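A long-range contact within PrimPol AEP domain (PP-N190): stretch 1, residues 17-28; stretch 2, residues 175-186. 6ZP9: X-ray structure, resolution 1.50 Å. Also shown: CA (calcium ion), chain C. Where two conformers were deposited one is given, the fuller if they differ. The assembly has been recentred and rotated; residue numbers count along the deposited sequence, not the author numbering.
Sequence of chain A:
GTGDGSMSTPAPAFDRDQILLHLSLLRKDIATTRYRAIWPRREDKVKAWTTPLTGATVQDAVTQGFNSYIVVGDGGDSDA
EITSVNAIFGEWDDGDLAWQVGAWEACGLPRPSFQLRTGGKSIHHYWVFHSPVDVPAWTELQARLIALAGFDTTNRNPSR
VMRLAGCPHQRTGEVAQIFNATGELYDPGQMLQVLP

Stretch 1 (17-28) DQILLHLSLLRK
Stretch 2, residues 175-186: VAQIFNATGELY

How do the two backbones lie against each other? Residues 17-25 of stretch 1 are helical, continuing a helix that starts earlier in the chain, and residues 177-179 form a short strand. Their axes approach to 8.8 Å, with N-to-C directions 48° apart, so both run broadly the same way. The register starts where the CA atoms of Gln18 and Gln177 lie 6.9 Å apart. Ala176 (phi/psi -62/141) is buried, its CB pointing sideways. Gln177 is extended (-136/133), and its CA-to-CB bond points away from the helix, yet chi1 t and chi2 p bring the end of its side chain nearer.

What ties the strand to the helix? Gln18, with chi1 and chi2 both m and chi3 -60°, reaches toward the strand and accepts a nearly straight hydrogen bond: Ile178 N to Gln18 OE1, 2.8 Å, 173°. The other end of the amide works through a water, which accepts from Gln18 NE2 at 3.1 Å and donates to Ile178 O at 2.8 Å. One amide group thus serves both the NH and the carbonyl of Ile178, directly and by way of water.

Which side chain fills the space between strand and helix? Ile178 (-78/140; chi1 m, chi2 t) points toward the helix and buries the largest area of any residue here. Ile178 CG2 lies 3.9 Å from Leu21 CD2 and 3.7 Å from Leu25 CD1, with Leu21 in the t,p rotamer and Leu25 in m,t; these leucines are one helical turn apart. All three side chains are apolar, so they meet by van der Waals contact alone. Ile178 CD1 comes to 3.5 Å from His22 CA, close to the helix backbone, and approaches the ring of His22 (chi1 t) obliquely. Phe179 (-151/164; chi1 p) points away.

Does the contact continue beyond the strand? Asn180 takes positive phi (57/35), after which Ala181 (-69/136) points back, extending the apolar contact with Ala181 CB 4.3 Å from Leu25 CD1. Thr182 (-115/-17; chi1 p) points away, and Thr182 OG1 accepts from Glu184 N at 3.2 Å. Between them Gly183 adopts 81/-4, where a CB would jam against the preceding carbonyl O; Gly183 CA is 7.8 Å from Leu25 CA.

What closes the contact? Leu185 (-119/136; chi1 m, chi2 t) points toward stretch 1, placing Leu185 CD1 3.9 Å from Arg27 NH1, oblique to the guanidinium; a methyl group cannot hydrogen-bond, so this is plain packing. Arg27 (53/35; m, t, p, chi4 87°) follows the helix in a Schellman motif, with Arg27 N bonded to Ser24 O and Lys28 N to Leu23 O, both at 2.9 Å. Leu185 O binds the calcium ion CA at 2.3 Å.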

# COMPACT_ATOMS: atom_id res chain seq x y z
N ASP A 17 4.06 -16.00 -2.46
CA ASP A 17 5.29 -15.50 -1.85
C ASP A 17 5.30 -13.98 -1.82
O ASP A 17 5.77 -13.38 -0.85
CB ASP A 17 6.51 -16.03 -2.60
CG ASP A 17 6.69 -17.54 -2.44
OD1 ASP A 17 6.54 -18.05 -1.31
OD2 ASP A 17 6.96 -18.22 -3.46
N GLN A 18 4.80 -13.35 -2.88
CA GLN A 18 4.76 -11.89 -2.90
C GLN A 18 3.73 -11.35 -1.91
O GLN A 18 3.97 -10.34 -1.25
CB GLN A 18 4.49 -11.42 -4.32
CG GLN A 18 5.73 -11.45 -5.18
CD GLN A 18 6.67 -10.29 -4.89
OE1 GLN A 18 6.29 -9.13 -5.05
NE2 GLN A 18 7.89 -10.59 -4.46
N ILE A 19 2.58 -12.02 -1.79
CA ILE A 19 1.59 -11.60 -0.80
C ILE A 19 2.19 -11.63 0.61
O ILE A 19 2.09 -10.66 1.37
CB ILE A 19 0.33 -12.47 -0.88
CG1 ILE A 19 -0.44 -12.18 -2.17
CG2 ILE A 19 -0.56 -12.24 0.35
CD1 ILE A 19 -1.77 -12.92 -2.27
N LEU A 20 2.81 -12.75 0.98
CA LEU A 20 3.37 -12.86 2.32
C LEU A 20 4.51 -11.87 2.52
O LEU A 20 4.68 -11.33 3.62
CB LEU A 20 3.84 -14.29 2.59
CG LEU A 20 2.65 -15.26 2.73
CD1 LEU A 20 3.15 -16.68 2.88
CD2 LEU A 20 1.75 -14.87 3.90
N LEU A 21 5.30 -11.61 1.46
CA LEU A 21 6.37 -10.62 1.56
C LEU A 21 5.81 -9.22 1.81
O LEU A 21 6.36 -8.47 2.62
CB LEU A 21 7.24 -10.64 0.30
CG LEU A 21 8.35 -9.59 0.26
CD1 LEU A 21 9.39 -9.82 1.34
CD2 LEU A 21 8.99 -9.53 -1.12
N HIS A 22 4.74 -8.86 1.11
CA HIS A 22 4.08 -7.57 1.35
C HIS A 22 3.67 -7.44 2.81
O HIS A 22 3.95 -6.42 3.45
CB HIS A 22 2.86 -7.45 0.43
CG HIS A 22 2.40 -6.04 0.20
ND1 HIS A 22 1.53 -5.70 -0.82
CD2 HIS A 22 2.68 -4.88 0.85
CE1 HIS A 22 1.30 -4.40 -0.78
NE2 HIS A 22 1.99 -3.88 0.22
N LEU A 23 3.01 -8.47 3.35
CA LEU A 23 2.60 -8.45 4.75
C LEU A 23 3.81 -8.40 5.69
O LEU A 23 3.79 -7.68 6.69
CB LEU A 23 1.75 -9.69 5.07
CG LEU A 23 0.23 -9.57 4.95
CD1 LEU A 23 -0.15 -8.97 3.63
CD2 LEU A 23 -0.41 -10.93 5.09
N SER A 24 4.85 -9.17 5.37
CA SER A 24 6.04 -9.23 6.20
C SER A 24 6.74 -7.87 6.27
O SER A 24 7.10 -7.39 7.35
CB SER A 24 6.99 -10.29 5.65
OG SER A 24 7.98 -10.61 6.60
N LEU A 25 6.95 -7.25 5.12
CA LEU A 25 7.61 -5.95 5.12
C LEU A 25 6.79 -4.90 5.87
O LEU A 25 7.35 -3.98 6.46
CB LEU A 25 7.89 -5.51 3.69
CG LEU A 25 8.87 -6.41 2.92
CD1 LEU A 25 8.95 -5.95 1.46
CD2 LEU A 25 10.25 -6.41 3.56
N LEU A 26 5.47 -5.05 5.88
CA LEU A 26 4.61 -4.15 6.64
C LEU A 26 4.47 -4.55 8.10
O LEU A 26 3.70 -3.90 8.82
CB LEU A 26 3.23 -4.07 5.98
CG LEU A 26 3.19 -3.33 4.65
CD1 LEU A 26 1.79 -3.42 4.07
CD2 LEU A 26 3.64 -1.87 4.81
N ARG A 27 5.19 -5.58 8.54
CA ARG A 27 5.13 -6.10 9.91
C ARG A 27 3.69 -6.42 10.33
O ARG A 27 3.31 -6.27 11.50
CB ARG A 27 5.80 -5.12 10.88
CG ARG A 27 7.29 -4.94 10.56
CD ARG A 27 7.99 -3.87 11.40
NE ARG A 27 7.94 -4.17 12.83
CZ ARG A 27 8.84 -4.92 13.45
NH1 ARG A 27 9.86 -5.44 12.78
NH2 ARG A 27 8.73 -5.15 14.76
N LYS A 28 2.89 -6.89 9.38
CA LYS A 28 1.49 -7.22 9.62
C LYS A 28 1.31 -8.71 9.92
O LYS A 28 2.22 -9.53 9.74
CB LYS A 28 0.63 -6.81 8.42
CG LYS A 28 0.39 -5.33 8.34
CD LYS A 28 -0.36 -4.97 7.05
CE LYS A 28 -1.82 -5.36 7.16
NZ LYS A 28 -2.59 -4.50 8.12
N VAL A 175 1.57 -8.84 -12.94
CA VAL A 175 1.46 -9.17 -11.52
C VAL A 175 2.25 -8.15 -10.71
O VAL A 175 3.43 -7.90 -11.00
CB VAL A 175 1.95 -10.60 -11.25
CG1 VAL A 175 1.84 -10.94 -9.78
CG2 VAL A 175 1.14 -11.61 -12.07
N ALA A 176 1.62 -7.56 -9.69
CA ALA A 176 2.30 -6.57 -8.87
C ALA A 176 3.51 -7.18 -8.18
O ALA A 176 3.46 -8.32 -7.71
CB ALA A 176 1.34 -5.97 -7.85
N GLN A 177 4.59 -6.42 -8.09
CA GLN A 177 5.86 -6.94 -7.61
C GLN A 177 6.52 -5.96 -6.64
O GLN A 177 6.62 -4.76 -6.94
CB GLN A 177 6.81 -7.21 -8.79
CG GLN A 177 8.22 -7.59 -8.38
CD GLN A 177 8.38 -9.07 -8.16
OE1 GLN A 177 7.44 -9.84 -8.35
NE2 GLN A 177 9.58 -9.49 -7.75
N ILE A 178 6.99 -6.48 -5.50
CA ILE A 178 7.80 -5.69 -4.58
C ILE A 178 9.22 -5.61 -5.11
O ILE A 178 9.75 -6.58 -5.65
CB ILE A 178 7.74 -6.30 -3.17
CG1 ILE A 178 6.38 -5.98 -2.57
CG2 ILE A 178 8.87 -5.76 -2.28
CD1 ILE A 178 6.12 -6.66 -1.30
N PHE A 179 9.84 -4.43 -4.99
CA PHE A 179 11.22 -4.27 -5.42
C PHE A 179 11.89 -3.20 -4.57
O PHE A 179 11.24 -2.43 -3.86
CB PHE A 179 11.30 -3.96 -6.92
CG PHE A 179 10.80 -2.59 -7.29
CD1 PHE A 179 9.44 -2.31 -7.36
CD2 PHE A 179 11.71 -1.57 -7.59
CE1 PHE A 179 8.98 -1.04 -7.71
CE2 PHE A 179 11.27 -0.29 -7.95
CZ PHE A 179 9.90 -0.03 -8.01
N ASN A 180 13.23 -3.18 -4.63
CA ASN A 180 14.05 -2.22 -3.88
C ASN A 180 13.80 -2.27 -2.37
O ASN A 180 13.85 -1.25 -1.68
CB ASN A 180 13.87 -0.80 -4.42
CG ASN A 180 14.59 -0.57 -5.73
OD1 ASN A 180 15.49 -1.33 -6.10
ND2 ASN A 180 14.22 0.50 -6.43
N ALA A 181 13.53 -3.47 -1.84
CA ALA A 181 13.45 -3.62 -0.40
C ALA A 181 14.83 -3.45 0.23
O ALA A 181 15.83 -3.95 -0.29
CB ALA A 181 12.86 -4.97 -0.02
N THR A 182 14.89 -2.70 1.32
CA THR A 182 16.16 -2.43 1.99
C THR A 182 16.24 -3.02 3.38
O THR A 182 17.34 -3.13 3.92
CB THR A 182 16.39 -0.91 2.10
OG1 THR A 182 15.44 -0.37 3.02
CG2 THR A 182 16.22 -0.23 0.76
N GLY A 183 15.11 -3.39 3.96
CA GLY A 183 15.09 -3.85 5.33
C GLY A 183 15.10 -2.75 6.37
O GLY A 183 14.99 -3.06 7.56
N GLU A 184 15.22 -1.48 5.96
CA GLU A 184 15.37 -0.41 6.94
C GLU A 184 14.04 -0.05 7.59
O GLU A 184 12.99 -0.08 6.94
CB GLU A 184 15.99 0.82 6.29
CG GLU A 184 17.42 0.57 5.74
CD GLU A 184 18.48 0.33 6.83
OE1 GLU A 184 18.27 0.66 8.01
OE2 GLU A 184 19.56 -0.20 6.47
N LEU A 185 14.11 0.29 8.87
CA LEU A 185 12.96 0.69 9.67
C LEU A 185 13.19 2.11 10.17
O LEU A 185 14.30 2.43 10.61
CB LEU A 185 12.74 -0.26 10.84
CG LEU A 185 12.42 -1.71 10.46
CD1 LEU A 185 12.25 -2.60 11.68
CD2 LEU A 185 11.19 -1.76 9.58
N TYR A 186 12.16 2.95 10.08
CA TYR A 186 12.27 4.35 10.44
C TYR A 186 11.66 4.60 11.81
O TYR A 186 10.91 3.79 12.36
CB TYR A 186 11.58 5.24 9.39
CG TYR A 186 12.40 5.35 8.14
CD1 TYR A 186 13.41 6.30 8.03
CD2 TYR A 186 12.22 4.47 7.09
CE1 TYR A 186 14.19 6.38 6.90
CE2 TYR A 186 13.00 4.54 5.94
CZ TYR A 186 13.99 5.49 5.86
OH TYR A 186 14.78 5.58 4.73
CA CA C . 16.57 2.51 11.15
O HOH W 1 10.47 -8.86 -4.15
O HOH W 2 17.08 3.26 8.69
O HOH W 3 16.27 3.68 13.22
O HOH W 4 18.96 2.72 11.54
O HOH W 5 16.46 4.87 10.21